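Local coordinates for protein thiamine pyrophosphokinase (Candida albicans, PDB 2G9Z) that catalyses the transfer of a pyrophosphate group from ATP to thiamine, forming the cofactor thiamine pyrophosphate, at residues 207-212 with 239-244; 117-122 with 139-144; 287-292 with 329-334. All blocks are in the same frame, centred on the assembly; numbering follows the deposited sequence.

Contact 1 (207-212 with 239-244); sequences IYVLNA and VFFITT
Val-209 and Phe-241 pack side by side on two parallel neighbouring strands, the two strands of a beta-alpha-beta crossover whose connecting helix is 217-233. Three backbone bonds join the strands: Phe-240 N to Ile-207 O at 2.9 Å, Val-209 N to Phe-240 O at 2.7 Å and Ile-242 N to Val-209 O at 2.9 Å. Past the last of them the strands part, and a water takes over, accepting from Asn-211 N and donating to Ile-242 O. On one face of the sheet, Phe-241 has CG beside its own backbone N (chi1 -73°), and its ring atom CD1 lies 3.6 Å from Val-209 CB. Ala-212, just past the strand end, sets its CB 3.7 Å from CE1 of the same ring, while Val-239 CG1 lies over one ring face, offset toward the rim. Helices 155-170 and 217-233 cover this side. On the other face the rings of Tyr-208 and Phe-240 are nearly parallel (15°), but one is displaced past the other with little stacking overlap; Tyr-208 CE1 meets Phe-240 CD2 at 3.7 Å. Ile-242 extends CD1 to Tyr-208 CD1 and sets its CB against Leu-210 CD2. Amide pairing thus fixes the register in the middle of the strands, buried and largely apolar side chains close both faces, and the water serves the backbone where the direct bonds stop.

Contact 2 (117-122 with 139-144); sequences DYIPDY and ESHGSK
Lys-144 and Tyr-122 run side by side where two parallel strands of the large mixed sheet begin, and Ile-119 packs on the loop just before them. The lysine chain is extended beyond CG, and its CB and CD meet the tyrosine ring; CD comes within 3.3 Å of Tyr-122 CE1, and CB lies 3.6 Å from CD1. The polar ends go on to other partners: Lys-144 NZ forms a salt bridge with Glu-174, and Tyr-122 OH is hydrogen-bonded to His-166 and Trp-176. At the backbone, Lys-144 N donates to Asp-121 O over 2.9 Å, and a CA-H...O contact from Tyr-122 to Lys-144 O follows. One residue earlier, Ser-143 has OG beside its own backbone N (chi1 -66°), from where it donates to Pro-120 O at 2.9 Å, in the carbonyl plane and on a lone pair. Ile-119 CG2 presses against Ser-143 OG at 3.1 Å. The side chains of Ile-119 and His-141 cross at about a right angle, CD1 of the isoleucine 3.5 Å from His-141 CB and close to the ring atoms CG and CD2. The histidine itself is held by Tyr-137, through a hydrogen bond from ring to backbone and a ring stack. Asp-121 OD2 is taken by Ile-87 N; a water on OD1 reaches Lys-144 NZ only weakly, and Asp-121 OD1 and Lys-144 NZ are 6.3 Å apart. The lysine charge is therefore probably balanced mainly by Glu-174, while its apolar stem serves as packing for the tyrosine.

Contact 3 (287-292 with 329-334); sequences TPIILN and DDIVMN
Ile-289 reaches across from its strand to the turn and strand start at 329-331, and its methyl end carries most of the contact. With CG1 anti to the carbonyl carbon and the chain then extended (chi2 -178°), CD1 lands 3.1 Å from Asp-330 O, a close approach of a methyl group to a carbonyl oxygen. The same CD1 lies 3.9 Å from Ile-331 CB, and CG1 is 4.0 Å from Asp-329 CB, the isoleucine crossing that aspartate at about a right angle. This is the tight end. Farther along, Leu-291 only just meets the other segment, CD2 standing 4.2 Å from Ile-331 CD1. On the other side of Ile-289 the link is through solvent: a water donates both to Pro-288 O, 2.8 Å away, and to Asp-329 OD2, 3.0 Å away, so bridging the two segments just after the cis peptide between Thr-287 and Pro-288. No direct polar bond joins the two segments; the carboxylate of Asp-330 is bound instead by Asn-231 and by Lys-253 N. The packing joins the five-stranded sheet to the far part of the ten-stranded sheet. Strand 289-294 lies between 322-327 and 303-305, strand 331-336 lies between 246-251 and 277-281, and Ile-289, Leu-291 and Ile-331 pack between the sheets, together with Thr-305 from one sheet and Leu-280 from the other.

How the contacts relate
From the N terminus the three contacts close one after another, and none nests in or crosses another. Contact 2 comes first, closing the excursion through strand 122-125 and helix 132-139 at the edge of the large sheet; that loop includes the magnesium-binding Asp-126 and Asp-128. Contact 1 then closes the crossover through helix 217-233 deeper in the same sheet, its centre about 20 Å from that of contact 2. Contact 3 closes last, round an all-strand and loop excursion containing Tyr-298, Trp-303 and Ser-312 of a ligand pocket. It shares the large sheet with contact 1, about 7 Å away at the nearest atoms, and ties that sheet to the five-stranded one.

Contact 1 (207-212 with 239-244)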
loop_
_atom_site.group_PDB
_atom_site.type_symbol
_atom_site.label_atom_id
_atom_site.label_comp_id
_atom_site.label_asym_id
_atom_site.label_seq_id
_atom_site.Cartn_x
_atom_site.Cartn_y
_atom_site.Cartn_z
ATOM N N ILE A 207 3.481 -9.309 17.260
ATOM C CA ILE A 207 3.702 -10.035 16.020
ATOM C C ILE A 207 4.412 -9.183 14.973
ATOM O O ILE A 207 3.876 -8.178 14.507
ATOM C CB ILE A 207 2.378 -10.510 15.392
ATOM C CG1 ILE A 207 1.562 -11.314 16.404
ATOM C CG2 ILE A 207 2.678 -11.375 14.162
ATOM C CD1 ILE A 207 0.184 -11.710 15.885
ATOM N N TYR A 208 5.622 -9.594 14.618
ATOM C CA TYR A 208 6.406 -8.912 13.600
ATOM C C TYR A 208 6.053 -9.606 12.294
ATOM O O TYR A 208 6.230 -10.819 12.164
ATOM C CB TYR A 208 7.897 -9.055 13.910
ATOM C CG TYR A 208 8.314 -8.294 15.150
ATOM C CD1 TYR A 208 8.414 -6.903 15.134
ATOM C CD2 TYR A 208 8.568 -8.957 16.349
ATOM C CE1 TYR A 208 8.756 -6.189 16.283
ATOM C CE2 TYR A 208 8.911 -8.253 17.504
ATOM C CZ TYR A 208 9.001 -6.869 17.463
ATOM O OH TYR A 208 9.332 -6.167 18.602
ATOM N N VAL A 209 5.531 -8.847 11.336
ATOM C CA VAL A 209 5.136 -9.417 10.054
ATOM C C VAL A 209 6.037 -8.960 8.904
ATOM O O VAL A 209 6.203 -7.758 8.677
ATOM C CB VAL A 209 3.673 -9.037 9.706
ATOM C CG1 VAL A 209 3.246 -9.727 8.415
ATOM C CG2 VAL A 209 2.740 -9.410 10.856
ATOM N N LEU A 210 6.613 -9.918 8.182
ATOM C CA LEU A 210 7.469 -9.614 7.029
ATOM C C LEU A 210 6.759 -9.919 5.709
ATOM O O LEU A 210 5.981 -10.871 5.624
ATOM C CB LEU A 210 8.756 -10.447 7.068
ATOM C CG LEU A 210 9.722 -10.257 8.233
ATOM C CD1 LEU A 210 10.892 -11.227 8.079
ATOM C CD2 LEU A 210 10.207 -8.812 8.264
ATOM N N ASN A 211 7.021 -9.100 4.691
ATOM C CA ASN A 211 6.471 -9.303 3.347
ATOM C C ASN A 211 4.957 -9.187 3.152
ATOM O O ASN A 211 4.417 -9.704 2.167
ATOM C CB ASN A 211 6.934 -10.667 2.814
ATOM C CG ASN A 211 8.435 -10.870 2.959
ATOM O OD1 ASN A 211 9.223 -9.958 2.694
ATOM N ND2 ASN A 211 8.839 -12.073 3.376
ATOM N N ALA A 212 4.271 -8.511 4.066
ATOM C CA ALA A 212 2.820 -8.351 3.961
ATOM C C ALA A 212 2.453 -7.046 3.261
ATOM O O ALA A 212 1.303 -6.838 2.866
ATOM C CB ALA A 212 2.192 -8.385 5.348
ATOM N N VAL A 239 0.759 -5.483 16.539
ATOM C CA VAL A 239 1.276 -5.917 15.255
ATOM C C VAL A 239 2.207 -4.890 14.624
ATOM O O VAL A 239 1.899 -3.700 14.564
ATOM C CB VAL A 239 0.128 -6.213 14.265
ATOM C CG1 VAL A 239 0.698 -6.582 12.895
ATOM C CG2 VAL A 239 -0.732 -7.340 14.800
ATOM N N PHE A 240 3.358 -5.365 14.168
ATOM C CA PHE A 240 4.330 -4.513 13.500
ATOM C C PHE A 240 4.634 -5.092 12.132
ATOM O O PHE A 240 5.076 -6.236 12.026
ATOM C CB PHE A 240 5.641 -4.450 14.279
ATOM C CG PHE A 240 5.585 -3.577 15.488
ATOM C CD1 PHE A 240 5.399 -2.204 15.359
ATOM C CD2 PHE A 240 5.750 -4.120 16.757
ATOM C CE1 PHE A 240 5.380 -1.382 16.479
ATOM C CE2 PHE A 240 5.733 -3.304 17.885
ATOM C CZ PHE A 240 5.548 -1.934 17.743
ATOM N N PHE A 241 4.377 -4.314 11.088
ATOM C CA PHE A 241 4.694 -4.758 9.743
ATOM C C PHE A 241 6.073 -4.186 9.467
ATOM O O PHE A 241 6.269 -2.966 9.520
ATOM C CB PHE A 241 3.710 -4.188 8.715
ATOM C CG PHE A 241 2.354 -4.809 8.755
ATOM C CD1 PHE A 241 2.153 -6.109 8.304
ATOM C CD2 PHE A 241 1.267 -4.087 9.225
ATOM C CE1 PHE A 241 0.878 -6.679 8.322
ATOM C CE2 PHE A 241 -0.010 -4.648 9.247
ATOM C CZ PHE A 241 -0.203 -5.943 8.796
ATOM N N ILE A 242 7.040 -5.055 9.207
ATOM C CA ILE A 242 8.382 -4.587 8.906
ATOM C C ILE A 242 8.587 -4.826 7.424
ATOM O O ILE A 242 8.492 -5.961 6.955
ATOM C CB ILE A 242 9.452 -5.349 9.710
ATOM C CG1 ILE A 242 9.326 -5.009 11.198
ATOM C CG2 ILE A 242 10.846 -4.980 9.201
ATOM C CD1 ILE A 242 10.294 -5.774 12.081
ATOM N N THR A 243 8.837 -3.754 6.682
ATOM C CA THR A 243 9.034 -3.873 5.245
ATOM C C THR A 243 10.443 -3.471 4.873
ATOM O O THR A 243 11.273 -3.195 5.736
ATOM C CB THR A 243 8.060 -2.971 4.460
ATOM O OG1 THR A 243 8.527 -1.613 4.498
ATOM C CG2 THR A 243 6.670 -3.037 5.076
ATOM N N THR A 244 10.702 -3.436 3.572
ATOM C CA THR A 244 12.010 -3.063 3.063
ATOM C C THR A 244 12.264 -1.578 3.306
ATOM O O THR A 244 13.399 -1.147 3.498
ATOM C CB THR A 244 12.101 -3.339 1.552
ATOM O OG1 THR A 244 11.946 -4.743 1.315
ATOM C CG2 THR A 244 13.445 -2.881 1.001
HETATM O O HOH W 1 9.143 -7.292 4.641
#

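Contact 2 (117-122 with 139-144)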
loop_
_atom_site.group_PDB
_atom_site.type_symbol
_atom_site.label_atom_id
_atom_site.label_comp_id
_atom_site.label_asym_id
_atom_site.label_seq_id
_atom_site.Cartn_x
_atom_site.Cartn_y
_atom_site.Cartn_z
ATOM N N ASP A 117 19.245 -24.343 10.812
ATOM C CA ASP A 117 19.140 -23.813 12.173
ATOM C C ASP A 117 17.926 -22.906 12.362
ATOM O O ASP A 117 17.653 -22.438 13.465
ATOM C CB ASP A 117 20.399 -23.027 12.550
ATOM C CG ASP A 117 21.615 -23.910 12.690
ATOM O OD1 ASP A 117 21.492 -24.986 13.310
ATOM O OD2 ASP A 117 22.693 -23.524 12.191
ATOM N N TYR A 118 17.192 -22.668 11.283
ATOM C CA TYR A 118 16.033 -21.795 11.353
ATOM C C TYR A 118 14.808 -22.457 10.747
ATOM O O TYR A 118 14.406 -22.150 9.623
ATOM C CB TYR A 118 16.367 -20.482 10.648
ATOM C CG TYR A 118 17.587 -19.824 11.251
ATOM C CD1 TYR A 118 17.475 -18.989 12.361
ATOM C CD2 TYR A 118 18.865 -20.095 10.757
ATOM C CE1 TYR A 118 18.606 -18.439 12.968
ATOM C CE2 TYR A 118 20.002 -19.553 11.357
ATOM C CZ TYR A 118 19.864 -18.726 12.461
ATOM O OH TYR A 118 20.982 -18.192 13.059
ATOM N N ILE A 119 14.227 -23.377 11.509
ATOM C CA ILE A 119 13.044 -24.097 11.071
ATOM C C ILE A 119 11.829 -23.411 11.672
ATOM O O ILE A 119 11.759 -23.200 12.881
ATOM C CB ILE A 119 13.069 -25.567 11.548
ATOM C CG1 ILE A 119 14.407 -26.221 11.178
ATOM C CG2 ILE A 119 11.914 -26.328 10.928
ATOM C CD1 ILE A 119 14.726 -26.208 9.694
ATOM N N PRO A 120 10.854 -23.047 10.832
ATOM C CA PRO A 120 9.660 -22.379 11.350
ATOM C C PRO A 120 8.793 -23.323 12.178
ATOM O O PRO A 120 8.699 -24.518 11.889
ATOM C CB PRO A 120 8.965 -21.904 10.079
ATOM C CG PRO A 120 9.278 -23.003 9.113
ATOM C CD PRO A 120 10.746 -23.278 9.380
ATOM N N ASP A 121 8.169 -22.780 13.216
ATOM C CA ASP A 121 7.300 -23.567 14.078
ATOM C C ASP A 121 6.075 -24.056 13.316
ATOM O O ASP A 121 5.676 -25.214 13.443
ATOM C CB ASP A 121 6.870 -22.731 15.278
ATOM C CG ASP A 121 8.020 -22.435 16.215
ATOM O OD1 ASP A 121 8.275 -23.262 17.113
ATOM O OD2 ASP A 121 8.680 -21.386 16.040
ATOM N N TYR A 122 5.484 -23.171 12.517
ATOM C CA TYR A 122 4.296 -23.508 11.738
ATOM C C TYR A 122 4.388 -22.982 10.310
ATOM O O TYR A 122 4.986 -21.937 10.058
ATOM C CB TYR A 122 3.040 -22.887 12.368
ATOM C CG TYR A 122 2.706 -23.314 13.779
ATOM C CD1 TYR A 122 1.848 -24.392 14.022
ATOM C CD2 TYR A 122 3.204 -22.611 14.873
ATOM C CE1 TYR A 122 1.491 -24.750 15.322
ATOM C CE2 TYR A 122 2.859 -22.963 16.179
ATOM C CZ TYR A 122 2.001 -24.031 16.393
ATOM O OH TYR A 122 1.655 -24.365 17.678
ATOM N N GLU A 139 9.030 -29.842 6.215
ATOM C CA GLU A 139 8.226 -30.917 6.786
ATOM C C GLU A 139 9.215 -31.924 7.387
ATOM O O GLU A 139 8.993 -32.456 8.468
ATOM C CB GLU A 139 7.376 -31.615 5.709
ATOM C CG GLU A 139 6.353 -30.717 5.019
ATOM C CD GLU A 139 5.477 -31.461 4.020
ATOM O OE1 GLU A 139 6.018 -32.202 3.166
ATOM O OE2 GLU A 139 4.239 -31.296 4.080
ATOM N N SER A 140 10.321 -32.158 6.687
ATOM C CA SER A 140 11.324 -33.109 7.161
ATOM C C SER A 140 12.158 -32.556 8.312
ATOM O O SER A 140 13.005 -33.261 8.866
ATOM C CB SER A 140 12.245 -33.536 6.013
ATOM O OG SER A 140 13.070 -32.467 5.574
ATOM N N HIS A 141 11.925 -31.297 8.676
ATOM C CA HIS A 141 12.668 -30.702 9.777
ATOM C C HIS A 141 11.826 -30.366 10.996
ATOM O O HIS A 141 12.292 -29.690 11.913
ATOM C CB HIS A 141 13.441 -29.468 9.311
ATOM C CG HIS A 141 14.760 -29.791 8.679
ATOM N ND1 HIS A 141 14.879 -30.194 7.365
ATOM C CD2 HIS A 141 16.013 -29.793 9.188
ATOM C CE1 HIS A 141 16.151 -30.426 7.093
ATOM N NE2 HIS A 141 16.860 -30.190 8.182
ATOM N N GLY A 142 10.583 -30.836 11.013
ATOM C CA GLY A 142 9.739 -30.606 12.173
ATOM C C GLY A 142 8.713 -29.492 12.134
ATOM O O GLY A 142 7.943 -29.343 13.083
ATOM N N SER A 143 8.693 -28.703 11.064
ATOM C CA SER A 143 7.721 -27.621 10.961
ATOM C C SER A 143 6.314 -28.202 11.034
ATOM O O SER A 143 6.027 -29.211 10.396
ATOM C CB SER A 143 7.890 -26.873 9.634
ATOM O OG SER A 143 9.132 -26.190 9.580
ATOM N N LYS A 144 5.446 -27.572 11.821
ATOM C CA LYS A 144 4.066 -28.021 11.949
ATOM C C LYS A 144 3.289 -27.492 10.752
ATOM O O LYS A 144 3.133 -26.278 10.590
ATOM C CB LYS A 144 3.445 -27.491 13.243
ATOM C CG LYS A 144 4.185 -27.926 14.500
ATOM C CD LYS A 144 3.527 -27.370 15.750
ATOM C CE LYS A 144 4.270 -27.807 17.000
ATOM N NZ LYS A 144 3.604 -27.312 18.234
HETATM O O HOH W 2 6.042 -25.007 18.125
#

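Contact 3 (287-292 with 329-334)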
loop_
_atom_site.group_PDB
_atom_site.type_symbol
_atom_site.label_atom_id
_atom_site.label_comp_id
_atom_site.label_asym_id
_atom_site.label_seq_id
_atom_site.Cartn_x
_atom_site.Cartn_y
_atom_site.Cartn_z
ATOM N N THR A 287 -13.947 8.200 9.931
ATOM C CA THR A 287 -13.406 9.459 9.428
ATOM C C THR A 287 -14.320 10.642 9.742
ATOM O O THR A 287 -15.541 10.500 9.786
ATOM C CB THR A 287 -13.222 9.396 7.902
ATOM O OG1 THR A 287 -14.490 9.577 7.260
ATOM C CG2 THR A 287 -12.672 8.038 7.495
ATOM N N PRO A 288 -13.732 11.826 9.978
ATOM C CA PRO A 288 -12.289 12.070 9.963
ATOM C C PRO A 288 -11.668 11.815 11.333
ATOM O O PRO A 288 -12.374 11.675 12.334
ATOM C CB PRO A 288 -12.195 13.535 9.564
ATOM C CG PRO A 288 -13.377 14.117 10.252
ATOM C CD PRO A 288 -14.469 13.103 9.963
ATOM N N ILE A 289 -10.343 11.763 11.366
ATOM C CA ILE A 289 -9.610 11.539 12.598
ATOM C C ILE A 289 -8.894 12.830 12.974
ATOM O O ILE A 289 -8.222 13.438 12.142
ATOM C CB ILE A 289 -8.584 10.394 12.419
ATOM C CG1 ILE A 289 -9.332 9.067 12.252
ATOM C CG2 ILE A 289 -7.630 10.344 13.603
ATOM C CD1 ILE A 289 -8.440 7.863 12.116
ATOM N N ILE A 290 -9.059 13.255 14.224
ATOM C CA ILE A 290 -8.427 14.479 14.703
ATOM C C ILE A 290 -7.079 14.127 15.305
ATOM O O ILE A 290 -6.992 13.251 16.161
ATOM C CB ILE A 290 -9.260 15.167 15.806
ATOM C CG1 ILE A 290 -10.720 15.296 15.372
ATOM C CG2 ILE A 290 -8.672 16.541 16.109
ATOM C CD1 ILE A 290 -10.930 16.182 14.184
ATOM N N LEU A 291 -6.035 14.823 14.871
ATOM C CA LEU A 291 -4.693 14.558 15.374
ATOM C C LEU A 291 -4.029 15.732 16.094
ATOM O O LEU A 291 -4.251 16.898 15.768
ATOM C CB LEU A 291 -3.783 14.129 14.222
ATOM C CG LEU A 291 -4.139 12.886 13.399
ATOM C CD1 LEU A 291 -3.241 12.818 12.164
ATOM C CD2 LEU A 291 -3.984 11.647 14.251
ATOM N N ASN A 292 -3.206 15.392 17.077
ATOM C CA ASN A 292 -2.419 16.351 17.839
ATOM C C ASN A 292 -1.085 15.660 18.031
ATOM O O ASN A 292 -1.022 14.599 18.639
ATOM C CB ASN A 292 -3.040 16.642 19.207
ATOM C CG ASN A 292 -4.217 17.585 19.122
ATOM O OD1 ASN A 292 -4.112 18.682 18.570
ATOM N ND2 ASN A 292 -5.348 17.170 19.680
ATOM N N ASP A 329 -9.247 8.432 16.954
ATOM C CA ASP A 329 -9.564 7.046 16.594
ATOM C C ASP A 329 -8.294 6.377 16.107
ATOM O O ASP A 329 -7.330 7.060 15.743
ATOM C CB ASP A 329 -10.603 6.997 15.471
ATOM C CG ASP A 329 -11.977 6.622 15.968
ATOM O OD1 ASP A 329 -12.102 5.560 16.612
ATOM O OD2 ASP A 329 -12.930 7.385 15.710
ATOM N N ASP A 330 -8.288 5.048 16.088
ATOM C CA ASP A 330 -7.109 4.320 15.640
ATOM C C ASP A 330 -6.668 4.835 14.275
ATOM O O ASP A 330 -7.495 5.173 13.425
ATOM C CB ASP A 330 -7.387 2.815 15.526
ATOM C CG ASP A 330 -7.619 2.143 16.876
ATOM O OD1 ASP A 330 -7.333 2.755 17.930
ATOM O OD2 ASP A 330 -8.078 0.979 16.876
ATOM N N ILE A 331 -5.360 4.903 14.074
ATOM C CA ILE A 331 -4.828 5.348 12.801
ATOM C C ILE A 331 -3.459 4.726 12.586
ATOM O O ILE A 331 -2.674 4.563 13.523
ATOM C CB ILE A 331 -4.738 6.899 12.727
ATOM C CG1 ILE A 331 -4.293 7.334 11.320
ATOM C CG2 ILE A 331 -3.780 7.421 13.791
ATOM C CD1 ILE A 331 -4.342 8.860 11.092
ATOM N N VAL A 332 -3.189 4.366 11.342
ATOM C CA VAL A 332 -1.928 3.750 10.970
ATOM C C VAL A 332 -0.783 4.752 10.886
ATOM O O VAL A 332 -0.962 5.875 10.425
ATOM C CB VAL A 332 -2.039 3.064 9.587
ATOM C CG1 VAL A 332 -0.662 2.652 9.089
ATOM C CG2 VAL A 332 -2.964 1.859 9.679
ATOM N N MET A 333 0.393 4.330 11.334
ATOM C CA MET A 333 1.587 5.156 11.236
ATOM C C MET A 333 2.731 4.315 10.677
ATOM O O MET A 333 2.914 3.157 11.054
ATOM C CB MET A 333 2.005 5.724 12.600
ATOM C CG MET A 333 3.351 6.456 12.549
ATOM S SD MET A 333 3.726 7.455 14.026
ATOM C CE MET A 333 4.410 8.929 13.290
ATOM N N ASN A 334 3.477 4.896 9.745
ATOM C CA ASN A 334 4.631 4.223 9.181
ATOM C C ASN A 334 5.824 5.107 9.482
ATOM O O ASN A 334 5.714 6.332 9.473
ATOM C CB ASN A 334 4.505 4.042 7.662
ATOM C CG ASN A 334 4.619 5.352 6.899
ATOM O OD1 ASN A 334 3.777 6.234 7.031
ATOM N ND2 ASN A 334 5.661 5.475 6.088
HETATM O O HOH W 3 -12.218 10.158 14.692
#